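Side-chain contact in possible flavin reductase (Haemophilus somnus 129PT, PDB 2R0X), which probably binds FMN and may act as an NADPH-dependent flavin reductase: residues K124-T128 with H129-I133. Residues are numbered along the deposited sequence; the frame is centred on the assembly and turned at random.
Sequences KHVGT and HDILI. With EDO (1,2-ethanediol), chain J; ACT (acetate ion), chain B.
K124 and I131 face each other as an antiparallel hydrogen-bonded pair, and a type II' turn from V126 to H129 joins their strands. K124 N to I131 O and I131 N to K124 O are both 2.9 Å. V126 and H129 close the turn: V126 N reaches H129 O at 2.7 Å, and H129 N reaches V126 O at 3.2 Å. G127 takes the positive phi (66°) of the turn.

H125 and D130 form the non-hydrogen-bonded pair between these two hydrogen-bonded pairs, and their side chains run alongside each other. H125 ND1 donates to D130 OD1 at 2.8 Å, almost straight (172°). The carboxylate oxygen lies in the imidazole plane, but the N-H comes from above the carboxylate plane. D130 OD2 is bonded to Y59 OH, so H125 and Y59 hold the buried carboxylate at both oxygens. A water lies 2.7 Å from both D130 OD1 and G127 O. H125 NE2 is hydrogen-bonded to O1 of a 1,2-ethanediol.

On the face of V126 and I131, V126 CG2 packs on I131 CD1 at 3.8 Å. The second subunit continues this apolar patch with its V41 and I133. T128 OG1 sits between its own N and carbonyl carbon (chi1 59°), where it meets H129 ND1 at 2.9 Å in the ring plane. It also bonds T42 OG1 of the second subunit. H129 NE2 donates to an acetate that N53 ND2 also binds. Acetate and ethanediol are probably from the crystallisation liquor.

The arrangement is a two-residue beta hairpin with a type II' turn, joining strands 114-126 and 129-141 of the split-barrel fold at the dimer interface.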
ATOM      1  N   LYS A 124     -10.128  12.042   1.746  1.00  7.46           N
ATOM      2  CA  LYS A 124     -10.356  11.904   3.180  1.00  7.33           C
ATOM      3  C   LYS A 124      -9.161  12.464   3.945  1.00  7.49           C
ATOM      4  O   LYS A 124      -8.037  12.205   3.598  1.00  9.20           O
ATOM      5  CB  LYS A 124     -10.600  10.448   3.548  1.00  8.89           C
ATOM      6  CG  LYS A 124     -11.797   9.790   2.844  1.00 11.08           C
ATOM      7  CD  LYS A 124     -13.166  10.408   3.186  1.00 13.23           C
ATOM      8  CE  LYS A 124     -14.325   9.652   2.558  1.00 13.29           C
ATOM      9  NZ  LYS A 124     -15.581  10.339   2.893  1.00 14.10           N
ATOM     10  N   HIS A 125      -9.426  13.219   4.999  1.00  8.26           N
ATOM     11  CA  HIS A 125      -8.361  13.791   5.782  1.00  8.24           C
ATOM     12  C   HIS A 125      -7.951  12.860   6.933  1.00  8.61           C
ATOM     13  O   HIS A 125      -8.797  12.419   7.699  1.00 10.80           O
ATOM     14  CB  HIS A 125      -8.796  15.139   6.373  1.00  9.27           C
ATOM     15  CG  HIS A 125      -9.258  16.141   5.372  1.00 11.16           C
ATOM     16  ND1 HIS A 125      -8.527  16.479   4.261  1.00 12.00           N
ATOM     17  CD2 HIS A 125     -10.389  16.901   5.319  1.00 13.98           C
ATOM     18  CE1 HIS A 125      -9.172  17.405   3.565  1.00 13.65           C
ATOM     19  NE2 HIS A 125     -10.299  17.689   4.193  1.00 15.34           N
ATOM     20  N   VAL A 126      -6.641  12.631   7.058  1.00  8.21           N
ATOM     21  CA  VAL A 126      -6.083  11.872   8.157  1.00  9.05           C
ATOM     22  C   VAL A 126      -4.897  12.643   8.746  1.00  9.25           C
ATOM     23  O   VAL A 126      -3.723  12.310   8.544  1.00 10.80           O
ATOM     24  CB  VAL A 126      -5.644  10.450   7.721  1.00 10.12           C
ATOM     25  CG1 VAL A 126      -5.266   9.575   8.968  1.00 11.53           C
ATOM     26  CG2 VAL A 126      -6.772   9.762   6.955  1.00 12.25           C
ATOM     27  N   GLY A 127      -5.224  13.734   9.432  1.00 10.29           N
ATOM     28  CA  GLY A 127      -4.205  14.572  10.029  1.00 10.84           C
ATOM     29  C   GLY A 127      -3.308  15.273   9.017  1.00  8.72           C
ATOM     30  O   GLY A 127      -3.783  16.052   8.211  1.00 10.20           O
ATOM     31  N   THR A 128      -2.005  15.021   9.104  1.00  9.41           N
ATOM     32  CA  THR A 128      -1.055  15.651   8.189  1.00  9.69           C
ATOM     33  C   THR A 128      -1.137  15.083   6.763  1.00  8.12           C
ATOM     34  O   THR A 128      -0.520  15.646   5.867  1.00 10.90           O
ATOM     35  CB  THR A 128       0.379  15.497   8.660  1.00 11.07           C
ATOM     36  OG1 THR A 128       0.663  14.110   8.768  1.00 13.03           O
ATOM     37  CG2 THR A 128       0.594  16.211   9.992  1.00 13.16           C
ATOM     38  N   HIS A 129      -1.840  13.973   6.573  1.00  7.82           N
ATOM     39  CA  HIS A 129      -1.972  13.372   5.256  1.00  7.26           C
ATOM     40  C   HIS A 129      -3.429  13.291   4.870  1.00  7.39           C
ATOM     41  O   HIS A 129      -4.346  13.275   5.710  1.00  9.86           O
ATOM     42  CB  HIS A 129      -1.320  11.968   5.213  1.00  8.58           C
ATOM     43  CG  HIS A 129       0.156  12.017   5.271  1.00 10.34           C
ATOM     44  ND1 HIS A 129       0.854  12.467   6.367  1.00 11.37           N
ATOM     45  CD2 HIS A 129       1.077  11.657   4.359  1.00 11.12           C
ATOM     46  CE1 HIS A 129       2.157  12.373   6.123  1.00 13.23           C
ATOM     47  NE2 HIS A 129       2.312  11.922   4.898  1.00 12.92           N
ATOM     48  N   ASP A 130      -3.637  13.183   3.568  1.00  8.04           N
ATOM     49  CA  ASP A 130      -4.944  12.856   3.023  1.00  7.65           C
ATOM     50  C   ASP A 130      -4.820  11.512   2.277  1.00  7.37           C
ATOM     51  O   ASP A 130      -3.756  11.131   1.785  1.00  7.82           O
ATOM     52  CB  ASP A 130      -5.436  13.885   2.004  1.00  9.04           C
ATOM     53  CG  ASP A 130      -6.008  15.145   2.584  1.00 11.75           C
ATOM     54  OD1 ASP A 130      -6.082  15.292   3.795  1.00 11.83           O
ATOM     55  OD2 ASP A 130      -6.412  16.010   1.754  1.00 14.94           O
ATOM     56  N   ILE A 131      -5.956  10.828   2.207  1.00  6.28           N
ATOM     57  CA  ILE A 131      -6.139   9.664   1.361  1.00  7.12           C
ATOM     58  C   ILE A 131      -6.924  10.117   0.122  1.00  6.70           C
ATOM     59  O   ILE A 131      -8.038  10.644   0.229  1.00  7.81           O
ATOM     60  CB  ILE A 131      -6.891   8.534   2.048  1.00  7.88           C
ATOM     61  CG1 ILE A 131      -6.211   8.158   3.360  1.00 10.44           C
ATOM     62  CG2 ILE A 131      -7.015   7.294   1.137  1.00  9.77           C
ATOM     63  CD1 ILE A 131      -7.065   7.185   4.220  1.00 12.22           C
ATOM     64  N   LEU A 132      -6.311   9.941  -1.047  1.00  6.47           N
ATOM     65  CA  LEU A 132      -6.925  10.218  -2.329  1.00  6.70           C
ATOM     66  C   LEU A 132      -7.494   8.907  -2.861  1.00  6.36           C
ATOM     67  O   LEU A 132      -6.755   7.968  -3.100  1.00  7.35           O
ATOM     68  CB  LEU A 132      -5.922  10.816  -3.300  1.00  7.50           C
ATOM     69  CG  LEU A 132      -5.069  11.949  -2.837  1.00  7.31           C
ATOM     70  CD1 LEU A 132      -4.030  12.380  -3.864  1.00  8.12           C
ATOM     71  CD2 LEU A 132      -5.914  13.138  -2.420  1.00  9.70           C
ATOM     72  N   ILE A 133      -8.819   8.865  -3.008  0.50  6.34           N
ATOM     73  CA  ILE A 133      -9.525   7.717  -3.562  0.50  6.03           C
ATOM     74  C   ILE A 133      -9.633   7.929  -5.045  0.50  7.59           C
ATOM     75  O   ILE A 133     -10.166   8.958  -5.479  0.50  9.21           O
ATOM     76  CB  ILE A 133     -10.946   7.587  -2.999  0.50  7.20           C
ATOM     77  CG1 ILE A 133     -10.895   7.375  -1.500  0.50  9.15           C
ATOM     78  CG2 ILE A 133     -11.667   6.449  -3.631  0.50  8.00           C
ATOM     79  CD1 ILE A 133     -10.024   6.249  -1.076  0.50  9.82           C
TER
HETATM   80  C1  EDO J 166     -13.064  19.931   2.561  1.00 14.19           C
HETATM   81  O1  EDO J 166     -12.004  19.907   3.511  1.00 16.68           O
HETATM   82  C2  EDO J 166     -13.686  18.573   2.524  1.00 13.62           C
HETATM   83  O2  EDO J 166     -12.735  17.648   1.994  1.00 14.69           O
HETATM   84  C   ACT B 158       5.374  12.525   3.376  1.00 34.01           C
HETATM   85  O   ACT B 158       4.754  11.467   3.131  1.00 33.38           O
HETATM   86  OXT ACT B 158       5.477  12.854   4.575  1.00 33.11           O
HETATM   87  CH3 ACT B 158       5.913  13.396   2.287  1.00 34.57           C
HETATM   88  O   HOH W   1      -4.994  16.636   5.876  1.00 15.86           O